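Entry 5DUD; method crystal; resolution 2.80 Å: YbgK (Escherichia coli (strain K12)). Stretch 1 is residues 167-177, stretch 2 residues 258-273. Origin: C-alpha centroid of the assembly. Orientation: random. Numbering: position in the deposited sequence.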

# COMPACT_ATOMS: atom_id res chain seq x y z
N GLN A 167 23.34 7.91 -11.37
CA GLN A 167 22.04 7.87 -10.70
C GLN A 167 21.03 8.68 -11.51
O GLN A 167 21.43 9.33 -12.49
CB GLN A 167 22.17 8.42 -9.27
CG GLN A 167 23.17 7.67 -8.41
CD GLN A 167 23.13 8.16 -6.99
OE1 GLN A 167 23.99 8.93 -6.56
NE2 GLN A 167 22.13 7.73 -6.23
N LEU A 168 19.74 8.68 -11.11
CA LEU A 168 18.66 9.42 -11.77
C LEU A 168 18.38 10.76 -11.07
O LEU A 168 18.24 10.80 -9.85
CB LEU A 168 17.37 8.59 -11.77
CG LEU A 168 17.40 7.27 -12.53
CD1 LEU A 168 16.13 6.48 -12.28
CD2 LEU A 168 17.58 7.49 -14.02
N LEU A 169 18.25 11.84 -11.85
CA LEU A 169 18.00 13.15 -11.25
C LEU A 169 16.57 13.25 -10.74
O LEU A 169 15.65 12.72 -11.37
CB LEU A 169 18.29 14.31 -12.22
CG LEU A 169 19.36 15.27 -11.73
CD1 LEU A 169 20.74 14.66 -11.88
CD2 LEU A 169 19.25 16.61 -12.44
N TRP A 170 16.41 13.93 -9.61
CA TRP A 170 15.12 14.18 -8.97
C TRP A 170 14.66 15.60 -9.31
O TRP A 170 15.48 16.43 -9.72
CB TRP A 170 15.23 13.98 -7.45
CG TRP A 170 15.75 12.62 -7.10
CD1 TRP A 170 15.04 11.46 -7.05
CD2 TRP A 170 17.11 12.26 -6.85
NE1 TRP A 170 15.87 10.41 -6.73
CE2 TRP A 170 17.15 10.87 -6.61
CE3 TRP A 170 18.31 12.99 -6.79
CZ2 TRP A 170 18.33 10.20 -6.30
CZ3 TRP A 170 19.49 12.32 -6.49
CH2 TRP A 170 19.49 10.94 -6.25
N GLY A 171 13.37 15.85 -9.15
CA GLY A 171 12.77 17.15 -9.41
C GLY A 171 11.43 17.33 -8.72
O GLY A 171 10.93 16.39 -8.09
N ASN A 172 10.85 18.52 -8.83
CA ASN A 172 9.54 18.82 -8.23
C ASN A 172 8.40 18.69 -9.26
O ASN A 172 7.24 18.64 -8.84
CB ASN A 172 9.50 20.21 -7.56
CG ASN A 172 9.98 21.37 -8.40
OD1 ASN A 172 9.22 21.97 -9.17
ND2 ASN A 172 11.25 21.73 -8.26
N ARG A 173 8.69 18.62 -10.59
CA ARG A 173 7.66 18.44 -11.63
C ARG A 173 7.38 16.94 -11.79
O ARG A 173 8.30 16.17 -12.04
CB ARG A 173 8.09 19.07 -12.96
CG ARG A 173 8.40 20.56 -12.82
CD ARG A 173 8.25 21.34 -14.11
NE ARG A 173 6.85 21.50 -14.53
CZ ARG A 173 5.97 22.34 -13.99
NH1 ARG A 173 6.31 23.12 -12.97
NH2 ARG A 173 4.73 22.39 -14.47
N ILE A 174 6.11 16.53 -11.61
CA ILE A 174 5.70 15.12 -11.67
C ILE A 174 4.54 14.96 -12.67
O ILE A 174 3.53 15.64 -12.55
CB ILE A 174 5.32 14.66 -10.23
CG1 ILE A 174 6.61 14.40 -9.39
CG2 ILE A 174 4.41 13.43 -10.22
CD1 ILE A 174 6.64 15.10 -8.09
N ARG A 175 4.69 14.05 -13.62
CA ARG A 175 3.67 13.79 -14.64
C ARG A 175 2.52 12.96 -14.08
O ARG A 175 2.74 11.83 -13.65
CB ARG A 175 4.29 13.07 -15.85
CG ARG A 175 5.15 13.99 -16.71
CD ARG A 175 5.92 13.22 -17.77
NE ARG A 175 7.00 12.42 -17.19
CZ ARG A 175 7.82 11.63 -17.88
NH1 ARG A 175 7.70 11.53 -19.20
NH2 ARG A 175 8.77 10.95 -17.26
N ALA A 176 1.30 13.53 -14.05
CA ALA A 176 0.11 12.82 -13.58
C ALA A 176 -0.91 12.72 -14.70
O ALA A 176 -1.01 13.63 -15.52
CB ALA A 176 -0.49 13.52 -12.36
N LEU A 177 -1.67 11.61 -14.72
CA LEU A 177 -2.73 11.34 -15.70
C LEU A 177 -4.09 11.64 -15.05
O LEU A 177 -4.32 11.18 -13.94
CB LEU A 177 -2.68 9.88 -16.18
CG LEU A 177 -1.87 9.62 -17.44
CD1 LEU A 177 -1.67 8.13 -17.67
CD2 LEU A 177 -2.56 10.19 -18.67
N ILE A 258 -8.88 12.41 -8.48
CA ILE A 258 -8.71 13.44 -9.52
C ILE A 258 -7.62 13.05 -10.53
O ILE A 258 -7.83 13.25 -11.72
CB ILE A 258 -8.43 14.84 -8.92
CG1 ILE A 258 -8.59 15.93 -10.01
CG2 ILE A 258 -7.04 14.94 -8.26
CD1 ILE A 258 -8.52 17.31 -9.51
N ALA A 259 -6.46 12.52 -10.07
CA ALA A 259 -5.35 12.17 -10.96
C ALA A 259 -4.57 10.97 -10.45
O ALA A 259 -4.76 10.54 -9.31
CB ALA A 259 -4.43 13.36 -11.13
N CYS A 260 -3.71 10.40 -11.31
CA CYS A 260 -2.86 9.27 -10.96
C CYS A 260 -1.45 9.52 -11.48
O CYS A 260 -1.29 9.75 -12.68
CB CYS A 260 -3.43 7.96 -11.50
SG CYS A 260 -2.52 6.48 -10.98
N ILE A 261 -0.46 9.52 -10.59
CA ILE A 261 0.95 9.74 -10.93
C ILE A 261 1.50 8.47 -11.60
O ILE A 261 1.22 7.36 -11.15
CB ILE A 261 1.76 10.15 -9.68
CG1 ILE A 261 1.22 11.49 -9.11
CG2 ILE A 261 3.26 10.27 -9.97
CD1 ILE A 261 1.32 11.60 -7.69
N ILE A 262 2.27 8.66 -12.68
CA ILE A 262 2.84 7.54 -13.44
C ILE A 262 3.99 6.90 -12.66
O ILE A 262 4.71 7.60 -11.95
CB ILE A 262 3.26 7.96 -14.88
CG1 ILE A 262 4.44 8.98 -14.92
CG2 ILE A 262 2.05 8.47 -15.65
CD1 ILE A 262 5.05 9.21 -16.26
N GLU A 263 4.14 5.58 -12.79
CA GLU A 263 5.17 4.79 -12.09
C GLU A 263 6.61 5.29 -12.35
O GLU A 263 7.45 5.17 -11.46
CB GLU A 263 5.04 3.31 -12.47
CG GLU A 263 5.90 2.36 -11.65
CD GLU A 263 5.55 0.90 -11.83
OE1 GLU A 263 6.42 0.14 -12.33
OE2 GLU A 263 4.41 0.51 -11.50
N ALA A 264 6.88 5.86 -13.54
CA ALA A 264 8.21 6.39 -13.88
C ALA A 264 8.57 7.65 -13.05
O ALA A 264 9.75 7.92 -12.88
CB ALA A 264 8.28 6.72 -15.36
N ASP A 265 7.57 8.41 -12.54
CA ASP A 265 7.80 9.63 -11.76
C ASP A 265 7.55 9.44 -10.25
O ASP A 265 7.80 10.38 -9.48
CB ASP A 265 6.92 10.77 -12.29
CG ASP A 265 7.45 11.37 -13.58
OD1 ASP A 265 8.03 10.62 -14.39
OD2 ASP A 265 7.29 12.60 -13.77
N MET A 266 7.09 8.26 -9.81
CA MET A 266 6.85 7.99 -8.39
C MET A 266 8.11 8.17 -7.53
O MET A 266 7.99 8.55 -6.38
CB MET A 266 6.30 6.57 -8.18
CG MET A 266 4.83 6.42 -8.50
SD MET A 266 3.74 7.34 -7.38
CE MET A 266 3.95 6.43 -5.87
N TYR A 267 9.30 7.87 -8.08
CA TYR A 267 10.56 7.99 -7.34
C TYR A 267 10.85 9.46 -6.95
O TYR A 267 11.52 9.67 -5.94
CB TYR A 267 11.74 7.37 -8.11
CG TYR A 267 12.36 8.21 -9.21
CD1 TYR A 267 13.42 9.06 -8.95
CD2 TYR A 267 11.98 8.05 -10.54
CE1 TYR A 267 14.03 9.80 -9.96
CE2 TYR A 267 12.59 8.77 -11.56
CZ TYR A 267 13.63 9.64 -11.27
OH TYR A 267 14.20 10.36 -12.29
N HIS A 268 10.35 10.45 -7.72
CA HIS A 268 10.59 11.86 -7.40
C HIS A 268 9.93 12.30 -6.07
O HIS A 268 10.51 13.11 -5.35
CB HIS A 268 10.10 12.80 -8.52
CG HIS A 268 10.91 12.75 -9.77
ND1 HIS A 268 11.72 13.81 -10.15
CD2 HIS A 268 11.00 11.78 -10.72
CE1 HIS A 268 12.26 13.45 -11.30
NE2 HIS A 268 11.85 12.24 -11.69
N LEU A 269 8.72 11.77 -5.76
CA LEU A 269 7.97 12.12 -4.53
C LEU A 269 8.80 11.82 -3.25
O LEU A 269 8.79 12.62 -2.32
CB LEU A 269 6.62 11.35 -4.44
CG LEU A 269 5.31 11.91 -5.06
CD1 LEU A 269 4.79 13.15 -4.31
CD2 LEU A 269 5.37 12.03 -6.58
N ALA A 270 9.51 10.68 -3.24
CA ALA A 270 10.32 10.18 -2.13
C ALA A 270 11.39 11.16 -1.67
O ALA A 270 11.69 11.17 -0.48
CB ALA A 270 10.99 8.87 -2.51
N GLN A 271 11.98 11.94 -2.59
CA GLN A 271 13.05 12.87 -2.23
C GLN A 271 12.58 14.27 -1.90
O GLN A 271 13.36 15.04 -1.34
CB GLN A 271 14.09 12.95 -3.35
CG GLN A 271 14.75 11.63 -3.75
CD GLN A 271 15.32 10.78 -2.63
OE1 GLN A 271 15.62 11.25 -1.53
NE2 GLN A 271 15.61 9.53 -2.93
N ILE A 272 11.32 14.63 -2.21
CA ILE A 272 10.82 15.99 -1.96
C ILE A 272 10.78 16.31 -0.45
O ILE A 272 10.01 15.68 0.28
CB ILE A 272 9.43 16.23 -2.62
CG1 ILE A 272 9.59 16.37 -4.15
CG2 ILE A 272 8.75 17.49 -2.05
CD1 ILE A 272 8.32 16.11 -4.95
N PRO A 273 11.51 17.36 0.02
CA PRO A 273 11.45 17.71 1.45
C PRO A 273 10.05 18.16 1.93
O PRO A 273 9.21 18.56 1.13
CB PRO A 273 12.45 18.86 1.58
CG PRO A 273 13.35 18.73 0.41
CD PRO A 273 12.49 18.21 -0.69

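Where a strand packs against a neighbouring strand and the weakly bonded helix that follows it, a branched aliphatic side chain commonly fills the hollow between them while charged and backbone groups secure its margins. YbgK offers a clear example. At the apolar centre lies Ile 174, buried, whose side chain packs against Ile 261, Leu 269 and Ile 272; the closest atom pairs are Ile 174 CG2 to Ile 261 CG2 at 3.4 Å, Ile 174 CD1 to Leu 269 CD2 at 3.6 Å and Ile 174 CD1 to Ile 272 CD1 at 3.7 Å. One beta-branched residue thus touches both the strand and the helical segment. Beside it, Ala 176 CB sits 4.1 Å from Ala 259 CB. Ala 176 and Ile 261 form an antiparallel non-hydrogen-bonded pair, CA to CA 4.1 Å; the methyl of Ala 176 also lies 4.2 Å, CB to CG1, from Ile 261.

Farther along, Trp 170 lays its five-membered ring against Gln 271, whose CG stands 3.4 Å from the ring centroid, over the face. The Tyr 267 ring meets the same indole obliquely and carries Leu 168 CD1 over one of its own faces. At the end of this apolar packing, Tyr 267 OH donates a hydrogen bond to Leu 169 O (2.9 Å), satisfying a carbonyl in a segment without strand pairing.

The polar edge is built around Asp 265. Asp 265 OD2 accepts a hydrogen bond from Arg 175 N at 3.0 Å, nearly linearly, and Asp 265 OD1 forms a salt bridge with Arg 175 NH2, also 3.0 Å; a weak bond from Arg 175 NE to Asp 265 OD2 (3.4 Å) completes the grip. The carboxylate therefore serves main chain and side chain together, while Ile 262 CD1 covers one face of the guanidinium. Antiparallel pairing joins the two strands where Leu 177 meets Cys 260, with Leu 177 N to Cys 260 O and Cys 260 N to Leu 177 O both 2.8 Å.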